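Local coordinates for 2-dehydropantoate 2-reductase (Enterococcus faecium DO, PDB 5X20), which probably catalyses the NADPH-dependent reduction of ketopantoate to pantoate in pantothenate biosynthesis, and is seen here with NAD bound, at residues 105-110 against 182-187; 127-132 against 145-150. All coordinates share one frame; numbering follows the deposited sequence.

Two contacts border the same nicotinamide and ligand site and illustrate how a dinucleotide-binding domain and its helical partner share a cofactor. Contact 1 joins the turn 105-110 of the Rossmann-type domain to helix 180-201, and contact 2 joins the loop 127-132 to the start of strand 147-151. Their centres lie about 12 Å apart, and both touch NAD and the bound 2-oxidanylidene-2-phenylazanyl-ethanoic acid. Asn105 meets the nicotinamide ribose, whereas Ala131 holds the carboxamide. The contacts also touch directly: Lys187 CE lies 3.0 Å from Thr127 O, and Lys187 CD lies 3.9 Å from Met128 SD, so the lysine chain packs against the loop of contact 2.

Contact 1. Residues 105-110 against 182-187; sequences NGIGHE and YSIYRK. With NAD (nicotinamide-adenine-dinucleotide), chain G; AOT (2-oxidanylidene-2-phenylazanyl-ethanoic acid), chain H; SO4 (sulfate ion), chain O.
Asn105 and Ile107 meet Lys187, Ile184 and Tyr185 where the loop after strand 99-102 of the Rossmann-type domain packs on helix 180-201 of the C-terminal part. The polar end of this contact lies at the cofactor. Asn105 backbone N donates to NAD O3D (3.3 Å), while Asn105 ND2 faces the bound acid. On the other branch of the amide, Asn105 OD1 faces Lys187, whose side chain crosses that of Asn105 at about a right angle; the bond from Lys187 NZ to Asn105 OD1 is weak, and doubtful because the place of NZ is unsure. Lys187 leaves the helix with CG anti to its backbone N (chi1 167°), and the chain then bends so that Lys187 CE passes Asn105 OD1 at 3.3 Å.

The apolar contacts lie toward Ile107. Ile184 CG2 meets Ile107 CG1 at 4.3 Å, and Ile107 CD1 approaches Tyr185 CE1 obliquely to the ring (4.0 Å). The same Ile184 CG2 rests against the carbonyl oxygen Gly106 O at 3.8 Å. Ile281 and Lys284 of helix 278-288 touch both Ile107 and Tyr185, whose hydroxyl bonds to Glu232.

Within the turn, His109 secures the peptide that follows the cofactor-binding asparagine. His109 NE2 donates to Asn105 O over 2.7 Å in a nearly straight bond (173°); the acceptor lies in the imidazole plane, but the donor stands above the carbonyl plane.

Contact 2. Residues 127-132 against 145-150; sequences TMWTAG and GSVELQ. With NAD (nicotinamide-adenine-dinucleotide), chain G; AOT (2-oxidanylidene-2-phenylazanyl-ethanoic acid), chain H.
Thr127 and Val147 form an antiparallel, non-hydrogen-bonded pair with CA atoms 4.3 Å apart, and beyond it the chain at Met128 and Trp129 continues alongside Ser146 and Gly145. One carbonyl gathers the polar contacts: Ser146 O accepts from Thr127 OG1 (2.7 Å) and from Met128 N (2.8 Å), one from above its plane and one from below. Thr127 OG1 stands anti to its backbone N (chi1 -177°), where it also accepts from Trp129 N over 3.1 Å and closes an ST turn. This hydroxyl therefore couples the loop's fold to the chain leading into strand 147-151.

Trp129 lies flat against Gly145, whose CA makes a CH-pi contact 3.6 Å from the centroid of the five-membered ring. Val147 CG2 comes to the indole edge, 4.0 Å from Trp129 CD1. Farther along the loop, Ala131 N donates to NAD O7N (2.9 Å) and Ala131 O accepts from NAD N7N (3.0 Å), gripping both ends of the carboxamide and fixing its rotation.

Around this junction, Met11 of helix 10-21 touches Thr127 and Trp129, Trp129 NE1 bonds to Leu172 O, and strand 147-151 runs between strands 122-127 and 174-176.

Contact 1. Residues 105-110 against 182-187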
ATOM      1  N   ASN A 105     -21.131   5.614   5.042  1.00 19.14           N
ATOM      2  CA  ASN A 105     -20.356   4.405   4.936  1.00 17.53           C
ATOM      3  C   ASN A 105     -19.635   4.147   6.258  1.00 18.10           C
ATOM      4  O   ASN A 105     -19.478   5.052   7.105  1.00 17.04           O
ATOM      5  CB  ASN A 105     -19.338   4.496   3.804  1.00 17.45           C
ATOM      6  CG  ASN A 105     -19.970   4.285   2.430  1.00 18.09           C
ATOM      7  OD1 ASN A 105     -21.060   3.709   2.303  1.00 17.24           O
ATOM      8  ND2 ASN A 105     -19.266   4.743   1.384  1.00 17.37           N
ATOM      9  N   GLY A 106     -19.204   2.911   6.436  1.00 18.30           N
ATOM     10  CA  GLY A 106     -18.550   2.538   7.675  1.00 20.01           C
ATOM     11  C   GLY A 106     -19.477   1.902   8.669  1.00 21.75           C
ATOM     12  O   GLY A 106     -20.695   1.820   8.479  1.00 21.36           O
ATOM     13  N   ILE A 107     -18.870   1.470   9.758  1.00 22.42           N
ATOM     14  CA  ILE A 107     -19.508   0.568  10.697  1.00 22.49           C
ATOM     15  C   ILE A 107     -19.617   1.230  12.052  1.00 21.90           C
ATOM     16  O   ILE A 107     -18.708   1.900  12.478  1.00 22.60           O
ATOM     17  CB  ILE A 107     -18.644  -0.685  10.783  1.00 23.35           C
ATOM     18  CG1 ILE A 107     -18.737  -1.464   9.481  1.00 25.78           C
ATOM     19  CG2 ILE A 107     -19.032  -1.569  11.921  1.00 23.92           C
ATOM     20  CD1 ILE A 107     -17.638  -2.515   9.354  1.00 29.86           C
ATOM     21  N   GLY A 108     -20.724   1.027  12.723  1.00 22.80           N
ATOM     22  CA  GLY A 108     -20.862   1.346  14.146  1.00 22.75           C
ATOM     23  C   GLY A 108     -21.342   2.743  14.481  1.00 23.46           C
ATOM     24  O   GLY A 108     -21.369   3.096  15.665  1.00 21.58           O
ATOM     25  N   HIS A 109     -21.792   3.518  13.494  1.00 22.10           N
ATOM     26  CA  HIS A 109     -22.206   4.899  13.777  1.00 22.67           C
ATOM     27  C   HIS A 109     -23.350   5.047  14.780  1.00 22.57           C
ATOM     28  O   HIS A 109     -23.445   6.081  15.455  1.00 22.18           O
ATOM     29  CB  HIS A 109     -22.573   5.639  12.500  1.00 21.91           C
ATOM     30  CG  HIS A 109     -21.503   5.612  11.483  1.00 22.12           C
ATOM     31  ND1 HIS A 109     -20.221   6.014  11.774  1.00 25.28           N
ATOM     32  CD2 HIS A 109     -21.476   5.180  10.205  1.00 23.38           C
ATOM     33  CE1 HIS A 109     -19.458   5.880  10.703  1.00 23.33           C
ATOM     34  NE2 HIS A 109     -20.205   5.395   9.733  1.00 24.18           N
ATOM     35  N   GLU A 110     -24.210   4.048  14.870  1.00 24.02           N
ATOM     36  CA  GLU A 110     -25.276   4.031  15.907  1.00 27.41           C
ATOM     37  C   GLU A 110     -24.760   4.402  17.290  1.00 27.11           C
ATOM     38  O   GLU A 110     -25.464   5.017  18.085  1.00 25.56           O
ATOM     39  CB  GLU A 110     -25.922   2.637  16.127  1.00 28.52           C
ATOM     40  CG  GLU A 110     -26.018   1.801  14.930  1.00 35.20           C
ATOM     41  CD  GLU A 110     -24.770   0.990  14.598  1.00 32.61           C
ATOM     42  OE1 GLU A 110     -24.605  -0.103  15.139  1.00 29.52           O
ATOM     43  OE2 GLU A 110     -24.045   1.428  13.683  1.00 29.36           O
ATOM     44  N   TYR A 182     -26.410  -6.905   8.393  1.00 25.90           N
ATOM     45  CA  TYR A 182     -25.862  -7.723   7.289  1.00 24.69           C
ATOM     46  C   TYR A 182     -25.570  -6.821   6.116  1.00 23.77           C
ATOM     47  O   TYR A 182     -24.467  -6.810   5.551  1.00 23.63           O
ATOM     48  CB  TYR A 182     -26.884  -8.790   6.856  1.00 24.63           C
ATOM     49  CG  TYR A 182     -26.352  -9.725   5.821  1.00 24.65           C
ATOM     50  CD1 TYR A 182     -26.254  -9.335   4.476  1.00 24.72           C
ATOM     51  CD2 TYR A 182     -25.927 -10.998   6.169  1.00 24.58           C
ATOM     52  CE1 TYR A 182     -25.730 -10.185   3.523  1.00 25.57           C
ATOM     53  CE2 TYR A 182     -25.428 -11.883   5.208  1.00 25.58           C
ATOM     54  CZ  TYR A 182     -25.297 -11.473   3.903  1.00 25.99           C
ATOM     55  OH  TYR A 182     -24.763 -12.338   2.994  1.00 26.25           O
ATOM     56  N   SER A 183     -26.542  -6.007   5.783  1.00 22.37           N
ATOM     57  CA  SER A 183     -26.388  -5.082   4.679  1.00 22.52           C
ATOM     58  C   SER A 183     -25.236  -4.053   4.864  1.00 22.12           C
ATOM     59  O   SER A 183     -24.526  -3.742   3.931  1.00 20.81           O
ATOM     60  CB  SER A 183     -27.702  -4.365   4.486  1.00 23.36           C
ATOM     61  OG  SER A 183     -27.505  -3.399   3.479  1.00 24.76           O
ATOM     62  N   ILE A 184     -25.040  -3.548   6.085  1.00 22.26           N
ATOM     63  CA  ILE A 184     -23.944  -2.608   6.387  1.00 21.22           C
ATOM     64  C   ILE A 184     -22.591  -3.308   6.272  1.00 20.46           C
ATOM     65  O   ILE A 184     -21.689  -2.787   5.700  1.00 20.06           O
ATOM     66  CB  ILE A 184     -24.170  -1.923   7.767  1.00 20.47           C
ATOM     67  CG1 ILE A 184     -25.223  -0.842   7.590  1.00 21.36           C
ATOM     68  CG2 ILE A 184     -22.897  -1.295   8.303  1.00 19.55           C
ATOM     69  CD1 ILE A 184     -26.002  -0.466   8.843  1.00 22.64           C
ATOM     70  N   TYR A 185     -22.486  -4.512   6.776  1.00 20.36           N
ATOM     71  CA  TYR A 185     -21.230  -5.237   6.658  1.00 21.30           C
ATOM     72  C   TYR A 185     -20.881  -5.545   5.225  1.00 22.41           C
ATOM     73  O   TYR A 185     -19.713  -5.513   4.838  1.00 22.77           O
ATOM     74  CB  TYR A 185     -21.304  -6.577   7.433  1.00 21.80           C
ATOM     75  CG  TYR A 185     -20.769  -6.447   8.839  1.00 21.50           C
ATOM     76  CD1 TYR A 185     -19.424  -6.254   9.057  1.00 20.00           C
ATOM     77  CD2 TYR A 185     -21.623  -6.519   9.955  1.00 22.46           C
ATOM     78  CE1 TYR A 185     -18.912  -6.161  10.335  1.00 19.75           C
ATOM     79  CE2 TYR A 185     -21.132  -6.421  11.249  1.00 20.76           C
ATOM     80  CZ  TYR A 185     -19.769  -6.216  11.429  1.00 20.27           C
ATOM     81  OH  TYR A 185     -19.233  -6.165  12.671  1.00 18.55           O
ATOM     82  N   ARG A 186     -21.911  -5.868   4.435  1.00 22.81           N
ATOM     83  CA  ARG A 186     -21.690  -6.258   3.082  1.00 23.09           C
ATOM     84  C   ARG A 186     -21.163  -5.085   2.284  1.00 22.21           C
ATOM     85  O   ARG A 186     -20.251  -5.228   1.470  1.00 21.15           O
ATOM     86  CB  ARG A 186     -22.983  -6.830   2.490  1.00 24.07           C
ATOM     87  CG  ARG A 186     -22.914  -7.125   1.006  1.00 24.68           C
ATOM     88  CD  ARG A 186     -24.148  -7.930   0.634  1.00 26.98           C
ATOM     89  NE  ARG A 186     -24.215  -8.263  -0.791  1.00 26.49           N
ATOM     90  CZ  ARG A 186     -24.773  -7.473  -1.717  1.00 27.46           C
ATOM     91  NH1 ARG A 186     -25.289  -6.310  -1.395  1.00 24.53           N
ATOM     92  NH2 ARG A 186     -24.795  -7.859  -3.003  1.00 29.60           N
ATOM     93  N   LYS A 187     -21.783  -3.929   2.476  1.00 21.99           N
ATOM     94  CA  LYS A 187     -21.329  -2.731   1.796  1.00 22.13           C
ATOM     95  C   LYS A 187     -19.948  -2.317   2.349  1.00 20.74           C
ATOM     96  O   LYS A 187     -19.094  -1.829   1.602  1.00 19.27           O
ATOM     97  CB  LYS A 187     -22.383  -1.648   1.925  1.00 22.87           C
ATOM     98  CG  LYS A 187     -21.946  -0.257   1.531  1.00 24.44           C
ATOM     99  CD  LYS A 187     -21.962   0.097   0.092  1.00 25.49           C
ATOM    100  CE  LYS A 187     -22.155   1.612   0.034  1.00 29.09           C
ATOM    101  NZ  LYS A 187     -21.091   2.321  -0.658  1.00 30.47           N
TER
HETATM  102  PA  NAD G 401     -17.991  14.999   1.345  1.00 19.67           P
HETATM  103  O1A NAD G 401     -16.554  14.954   1.766  1.00 20.28           O
HETATM  104  O2A NAD G 401     -18.384  15.527  -0.033  1.00 22.35           O
HETATM  105  O5B NAD G 401     -18.770  15.919   2.389  1.00 19.42           O
HETATM  106  C5B NAD G 401     -18.658  15.702   3.779  1.00 19.44           C
HETATM  107  C4B NAD G 401     -18.594  17.015   4.540  1.00 19.98           C
HETATM  108  O4B NAD G 401     -17.285  17.503   4.362  1.00 19.89           O
HETATM  109  C3B NAD G 401     -19.528  18.107   4.030  1.00 19.95           C
HETATM  110  O3B NAD G 401     -19.945  18.875   5.120  1.00 19.86           O
HETATM  111  C2B NAD G 401     -18.647  18.927   3.149  1.00 20.35           C
HETATM  112  O2B NAD G 401     -19.045  20.272   2.925  1.00 20.25           O
HETATM  113  C1B NAD G 401     -17.372  18.830   3.952  1.00 21.11           C
HETATM  114  N9A NAD G 401     -16.249  19.128   3.074  1.00 22.62           N
HETATM  115  C8A NAD G 401     -16.026  18.608   1.875  1.00 23.25           C
HETATM  116  N7A NAD G 401     -14.922  19.140   1.343  1.00 23.97           N
HETATM  117  C5A NAD G 401     -14.449  20.029   2.214  1.00 25.92           C
HETATM  118  C6A NAD G 401     -13.312  20.952   2.255  1.00 27.42           C
HETATM  119  N6A NAD G 401     -12.422  21.027   1.233  1.00 28.33           N
HETATM  120  N1A NAD G 401     -13.220  21.712   3.345  1.00 27.76           N
HETATM  121  C2A NAD G 401     -14.072  21.641   4.378  1.00 28.52           C
HETATM  122  N3A NAD G 401     -15.153  20.852   4.421  1.00 27.18           N
HETATM  123  C4A NAD G 401     -15.360  20.031   3.363  1.00 25.69           C
HETATM  124  O3  NAD G 401     -18.470  13.505   1.608  1.00 18.61           O
HETATM  125  PN  NAD G 401     -19.593  12.666   0.826  1.00 19.22           P
HETATM  126  O1N NAD G 401     -18.884  12.130  -0.424  1.00 19.17           O
HETATM  127  O2N NAD G 401     -20.925  13.349   0.695  1.00 19.10           O
HETATM  128  O5D NAD G 401     -19.679  11.396   1.795  1.00 17.74           O
HETATM  129  C5D NAD G 401     -20.588  11.405   2.888  1.00 19.11           C
HETATM  130  C4D NAD G 401     -20.866   9.985   3.393  1.00 18.81           C
HETATM  131  O4D NAD G 401     -21.496   9.236   2.334  1.00 20.01           O
HETATM  132  C3D NAD G 401     -19.535   9.316   3.677  1.00 19.27           C
HETATM  133  O3D NAD G 401     -19.594   8.471   4.810  1.00 18.53           O
HETATM  134  C2D NAD G 401     -19.249   8.523   2.405  1.00 19.79           C
HETATM  135  O2D NAD G 401     -18.376   7.404   2.604  1.00 19.49           O
HETATM  136  C1D NAD G 401     -20.657   8.124   2.006  1.00 20.50           C
HETATM  137  N1N NAD G 401     -20.852   7.764   0.609  1.00 21.19           N
HETATM  138  C2N NAD G 401     -20.355   8.577  -0.352  1.00 20.79           C
HETATM  139  C3N NAD G 401     -20.516   8.222  -1.702  1.00 21.92           C
HETATM  140  C7N NAD G 401     -20.051   9.102  -2.842  1.00 23.28           C
HETATM  141  O7N NAD G 401     -20.239   8.722  -3.990  1.00 25.27           O
HETATM  142  N7N NAD G 401     -19.590  10.340  -2.636  1.00 22.49           N
HETATM  143  C4N NAD G 401     -21.251   7.057  -1.997  1.00 21.15           C
HETATM  144  C5N NAD G 401     -21.809   6.271  -0.949  1.00 20.18           C
HETATM  145  C6N NAD G 401     -21.633   6.646   0.349  1.00 19.38           C
HETATM  146  C1  AOT H 402     -19.641   2.974  -3.978  1.00 45.71           C
HETATM  147  N1  AOT H 402     -18.750   3.789  -3.470  1.00 41.00           N
HETATM  148  O1  AOT H 402     -19.555   3.823  -1.408  1.00 28.15           O
HETATM  149  C2  AOT H 402     -19.255   1.687  -4.273  1.00 44.62           C
HETATM  150  O2  AOT H 402     -16.874   5.272  -2.818  1.00 38.85           O
HETATM  151  O3  AOT H 402     -17.426   5.525  -0.857  1.00 41.37           O
HETATM  152  C8  AOT H 402     -17.647   5.052  -1.949  1.00 34.60           C
HETATM  153  C7  AOT H 402     -18.771   4.177  -2.235  1.00 31.67           C
HETATM  154  C4  AOT H 402     -20.167   0.821  -4.829  1.00 48.11           C
HETATM  155  C6  AOT H 402     -21.458   1.217  -5.108  1.00 44.08           C
HETATM  156  C5  AOT H 402     -21.826   2.490  -4.796  1.00 47.36           C
HETATM  157  C3  AOT H 402     -20.935   3.372  -4.240  1.00 45.98           C
HETATM  158  S   SO4 O 409     -26.861  -4.596  -4.528  0.70 49.31           S
HETATM  159  O1  SO4 O 409     -26.145  -3.949  -5.670  0.70 49.96           O
HETATM  160  O2  SO4 O 409     -28.302  -4.249  -4.623  0.70 46.93           O
HETATM  161  O3  SO4 O 409     -26.600  -6.054  -4.580  0.70 44.45           O
HETATM  162  O4  SO4 O 409     -26.335  -4.047  -3.240  0.70 45.39           O

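Contact 2. Residues 127-132 against 145-150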
ATOM      1  N   THR A 127     -26.165   3.318   1.284  1.00 24.06           N
ATOM      2  CA  THR A 127     -26.656   3.725   0.021  1.00 24.20           C
ATOM      3  C   THR A 127     -25.674   3.337  -1.070  1.00 24.70           C
ATOM      4  O   THR A 127     -24.475   3.266  -0.845  1.00 25.37           O
ATOM      5  CB  THR A 127     -26.916   5.242   0.010  1.00 25.09           C
ATOM      6  OG1 THR A 127     -27.480   5.619  -1.242  1.00 25.48           O
ATOM      7  CG2 THR A 127     -25.634   6.043   0.245  1.00 25.02           C
ATOM      8  N   MET A 128     -26.207   3.142  -2.260  1.00 27.17           N
ATOM      9  CA  MET A 128     -25.424   2.874  -3.465  1.00 29.00           C
ATOM     10  C   MET A 128     -25.470   4.053  -4.420  1.00 26.69           C
ATOM     11  O   MET A 128     -24.947   3.978  -5.474  1.00 27.77           O
ATOM     12  CB  MET A 128     -25.987   1.656  -4.176  1.00 33.42           C
ATOM     13  CG  MET A 128     -25.991   0.346  -3.389  1.00 37.76           C
ATOM     14  SD  MET A 128     -24.344  -0.246  -3.003  1.00 43.96           S
ATOM     15  CE  MET A 128     -24.018  -1.211  -4.500  1.00 48.91           C
ATOM     16  N   TRP A 129     -26.084   5.161  -4.022  1.00 27.38           N
ATOM     17  CA  TRP A 129     -25.950   6.386  -4.792  1.00 26.78           C
ATOM     18  C   TRP A 129     -24.487   6.861  -4.734  1.00 26.36           C
ATOM     19  O   TRP A 129     -23.733   6.472  -3.821  1.00 26.79           O
ATOM     20  CB  TRP A 129     -26.809   7.473  -4.214  1.00 27.43           C
ATOM     21  CG  TRP A 129     -28.239   7.273  -4.560  1.00 28.93           C
ATOM     22  CD1 TRP A 129     -29.251   6.829  -3.727  1.00 29.35           C
ATOM     23  CD2 TRP A 129     -28.864   7.491  -5.860  1.00 29.93           C
ATOM     24  NE1 TRP A 129     -30.439   6.768  -4.407  1.00 31.42           N
ATOM     25  CE2 TRP A 129     -30.274   7.154  -5.695  1.00 32.15           C
ATOM     26  CE3 TRP A 129     -28.417   7.925  -7.098  1.00 30.35           C
ATOM     27  CZ2 TRP A 129     -31.175   7.251  -6.738  1.00 36.00           C
ATOM     28  CZ3 TRP A 129     -29.330   8.018  -8.140  1.00 32.72           C
ATOM     29  CH2 TRP A 129     -30.677   7.690  -7.965  1.00 32.46           C
ATOM     30  N   THR A 130     -24.069   7.701  -5.686  1.00 25.84           N
ATOM     31  CA  THR A 130     -22.761   8.311  -5.729  1.00 26.84           C
ATOM     32  C   THR A 130     -22.864   9.812  -5.975  1.00 27.07           C
ATOM     33  O   THR A 130     -23.919  10.309  -6.378  1.00 29.15           O
ATOM     34  CB  THR A 130     -21.906   7.724  -6.873  1.00 27.05           C
ATOM     35  OG1 THR A 130     -22.540   8.016  -8.096  1.00 28.27           O
ATOM     36  CG2 THR A 130     -21.761   6.219  -6.762  1.00 26.59           C
ATOM     37  N   ALA A 131     -21.808  10.542  -5.651  1.00 23.82           N
ATOM     38  CA  ALA A 131     -21.825  11.959  -5.861  1.00 23.44           C
ATOM     39  C   ALA A 131     -20.422  12.511  -5.774  1.00 22.85           C
ATOM     40  O   ALA A 131     -19.571  11.924  -5.145  1.00 24.41           O
ATOM     41  CB  ALA A 131     -22.715  12.633  -4.815  1.00 24.38           C
ATOM     42  N   GLY A 132     -20.185  13.658  -6.380  1.00 23.70           N
ATOM     43  CA  GLY A 132     -18.908  14.332  -6.295  1.00 24.27           C
ATOM     44  C   GLY A 132     -19.067  15.779  -5.932  1.00 25.65           C
ATOM     45  O   GLY A 132     -19.951  16.485  -6.428  1.00 28.39           O
ATOM     46  N   GLY A 145     -28.840   4.480  -8.125  1.00 28.85           N
ATOM     47  CA  GLY A 145     -28.540   4.148  -6.780  1.00 30.66           C
ATOM     48  C   GLY A 145     -29.727   3.594  -6.025  1.00 30.10           C
ATOM     49  O   GLY A 145     -30.796   3.380  -6.581  1.00 29.72           O
ATOM     50  N   SER A 146     -29.486   3.282  -4.761  1.00 30.25           N
ATOM     51  CA  SER A 146     -30.511   2.793  -3.896  1.00 30.29           C
ATOM     52  C   SER A 146     -30.150   3.171  -2.475  1.00 31.27           C
ATOM     53  O   SER A 146     -29.019   3.590  -2.209  1.00 28.37           O
ATOM     54  CB  SER A 146     -30.659   1.277  -4.042  1.00 28.82           C
ATOM     55  OG  SER A 146     -29.433   0.609  -3.774  1.00 29.06           O
ATOM     56  N   VAL A 147     -31.140   3.001  -1.590  1.00 30.24           N
ATOM     57  CA  VAL A 147     -30.956   3.127  -0.167  1.00 29.39           C
ATOM     58  C   VAL A 147     -31.576   1.924   0.515  1.00 30.07           C
ATOM     59  O   VAL A 147     -32.634   1.436   0.109  1.00 31.13           O
ATOM     60  CB  VAL A 147     -31.631   4.411   0.329  1.00 30.47           C
ATOM     61  CG1 VAL A 147     -31.572   4.522   1.839  1.00 29.14           C
ATOM     62  CG2 VAL A 147     -30.973   5.625  -0.304  1.00 30.70           C
ATOM     63  N   GLU A 148     -30.902   1.433   1.549  1.00 31.13           N
ATOM     64  CA  GLU A 148     -31.483   0.489   2.491  1.00 31.00           C
ATOM     65  C   GLU A 148     -31.411   1.035   3.900  1.00 29.86           C
ATOM     66  O   GLU A 148     -30.421   1.677   4.269  1.00 28.96           O
ATOM     67  CB  GLU A 148     -30.770  -0.838   2.451  1.00 37.29           C
ATOM     68  CG  GLU A 148     -31.122  -1.677   1.239  1.00 42.65           C
ATOM     69  CD  GLU A 148     -30.707  -3.109   1.410  1.00 48.67           C
ATOM     70  OE1 GLU A 148     -30.252  -3.724   0.455  1.00 68.81           O
ATOM     71  OE2 GLU A 148     -30.816  -3.667   2.506  1.00 60.80           O
ATOM     72  N   LEU A 149     -32.456   0.799   4.687  1.00 28.50           N
ATOM     73  CA  LEU A 149     -32.526   1.353   6.011  1.00 27.53           C
ATOM     74  C   LEU A 149     -33.397   0.494   6.909  1.00 28.99           C
ATOM     75  O   LEU A 149     -34.264  -0.280   6.449  1.00 27.39           O
ATOM     76  CB  LEU A 149     -33.041   2.799   5.957  1.00 29.35           C
ATOM     77  CG  LEU A 149     -34.507   3.072   5.515  1.00 30.39           C
ATOM     78  CD1 LEU A 149     -35.452   2.987   6.688  1.00 31.03           C
ATOM     79  CD2 LEU A 149     -34.646   4.452   4.887  1.00 31.24           C
ATOM     80  N   GLN A 150     -33.167   0.658   8.199  1.00 27.29           N
ATOM     81  CA  GLN A 150     -33.945  -0.026   9.193  1.00 28.93           C
ATOM     82  C   GLN A 150     -33.988   0.803  10.438  1.00 27.92           C
ATOM     83  O   GLN A 150     -33.024   1.509  10.758  1.00 26.61           O
ATOM     84  CB  GLN A 150     -33.344  -1.392   9.537  1.00 30.73           C
ATOM     85  CG  GLN A 150     -34.286  -2.279  10.360  1.00 33.04           C
ATOM     86  CD  GLN A 150     -33.721  -3.667  10.687  1.00 32.09           C
ATOM     87  OE1 GLN A 150     -32.575  -3.975  10.408  1.00 32.12           O
ATOM     88  NE2 GLN A 150     -34.589  -4.547  11.168  1.00 31.54           N
TER
HETATM   89  PA  NAD G 401     -17.991  14.999   1.345  1.00 19.67           P
HETATM   90  O1A NAD G 401     -16.554  14.954   1.766  1.00 20.28           O
HETATM   91  O2A NAD G 401     -18.384  15.527  -0.033  1.00 22.35           O
HETATM   92  O5B NAD G 401     -18.770  15.919   2.389  1.00 19.42           O
HETATM   93  C5B NAD G 401     -18.658  15.702   3.779  1.00 19.44           C
HETATM   94  C4B NAD G 401     -18.594  17.015   4.540  1.00 19.98           C
HETATM   95  O4B NAD G 401     -17.285  17.503   4.362  1.00 19.89           O
HETATM   96  C3B NAD G 401     -19.528  18.107   4.030  1.00 19.95           C
HETATM   97  O3B NAD G 401     -19.945  18.875   5.120  1.00 19.86           O
HETATM   98  C2B NAD G 401     -18.647  18.927   3.149  1.00 20.35           C
HETATM   99  O2B NAD G 401     -19.045  20.272   2.925  1.00 20.25           O
HETATM  100  C1B NAD G 401     -17.372  18.830   3.952  1.00 21.11           C
HETATM  101  N9A NAD G 401     -16.249  19.128   3.074  1.00 22.62           N
HETATM  102  C8A NAD G 401     -16.026  18.608   1.875  1.00 23.25           C
HETATM  103  N7A NAD G 401     -14.922  19.140   1.343  1.00 23.97           N
HETATM  104  C5A NAD G 401     -14.449  20.029   2.214  1.00 25.92           C
HETATM  105  C6A NAD G 401     -13.312  20.952   2.255  1.00 27.42           C
HETATM  106  N6A NAD G 401     -12.422  21.027   1.233  1.00 28.33           N
HETATM  107  N1A NAD G 401     -13.220  21.712   3.345  1.00 27.76           N
HETATM  108  C2A NAD G 401     -14.072  21.641   4.378  1.00 28.52           C
HETATM  109  N3A NAD G 401     -15.153  20.852   4.421  1.00 27.18           N
HETATM  110  C4A NAD G 401     -15.360  20.031   3.363  1.00 25.69           C
HETATM  111  O3  NAD G 401     -18.470  13.505   1.608  1.00 18.61           O
HETATM  112  PN  NAD G 401     -19.593  12.666   0.826  1.00 19.22           P
HETATM  113  O1N NAD G 401     -18.884  12.130  -0.424  1.00 19.17           O
HETATM  114  O2N NAD G 401     -20.925  13.349   0.695  1.00 19.10           O
HETATM  115  O5D NAD G 401     -19.679  11.396   1.795  1.00 17.74           O
HETATM  116  C5D NAD G 401     -20.588  11.405   2.888  1.00 19.11           C
HETATM  117  C4D NAD G 401     -20.866   9.985   3.393  1.00 18.81           C
HETATM  118  O4D NAD G 401     -21.496   9.236   2.334  1.00 20.01           O
HETATM  119  C3D NAD G 401     -19.535   9.316   3.677  1.00 19.27           C
HETATM  120  O3D NAD G 401     -19.594   8.471   4.810  1.00 18.53           O
HETATM  121  C2D NAD G 401     -19.249   8.523   2.405  1.00 19.79           C
HETATM  122  O2D NAD G 401     -18.376   7.404   2.604  1.00 19.49           O
HETATM  123  C1D NAD G 401     -20.657   8.124   2.006  1.00 20.50           C
HETATM  124  N1N NAD G 401     -20.852   7.764   0.609  1.00 21.19           N
HETATM  125  C2N NAD G 401     -20.355   8.577  -0.352  1.00 20.79           C
HETATM  126  C3N NAD G 401     -20.516   8.222  -1.702  1.00 21.92           C
HETATM  127  C7N NAD G 401     -20.051   9.102  -2.842  1.00 23.28           C
HETATM  128  O7N NAD G 401     -20.239   8.722  -3.990  1.00 25.27           O
HETATM  129  N7N NAD G 401     -19.590  10.340  -2.636  1.00 22.49           N
HETATM  130  C4N NAD G 401     -21.251   7.057  -1.997  1.00 21.15           C
HETATM  131  C5N NAD G 401     -21.809   6.271  -0.949  1.00 20.18           C
HETATM  132  C6N NAD G 401     -21.633   6.646   0.349  1.00 19.38           C
HETATM  133  C1  AOT H 402     -19.641   2.974  -3.978  1.00 45.71           C
HETATM  134  N1  AOT H 402     -18.750   3.789  -3.470  1.00 41.00           N
HETATM  135  O1  AOT H 402     -19.555   3.823  -1.408  1.00 28.15           O
HETATM  136  C2  AOT H 402     -19.255   1.687  -4.273  1.00 44.62           C
HETATM  137  O2  AOT H 402     -16.874   5.272  -2.818  1.00 38.85           O
HETATM  138  O3  AOT H 402     -17.426   5.525  -0.857  1.00 41.37           O
HETATM  139  C8  AOT H 402     -17.647   5.052  -1.949  1.00 34.60           C
HETATM  140  C7  AOT H 402     -18.771   4.177  -2.235  1.00 31.67           C
HETATM  141  C4  AOT H 402     -20.167   0.821  -4.829  1.00 48.11           C
HETATM  142  C6  AOT H 402     -21.458   1.217  -5.108  1.00 44.08           C
HETATM  143  C5  AOT H 402     -21.826   2.490  -4.796  1.00 47.36           C
HETATM  144  C3  AOT H 402     -20.935   3.372  -4.240  1.00 45.98           C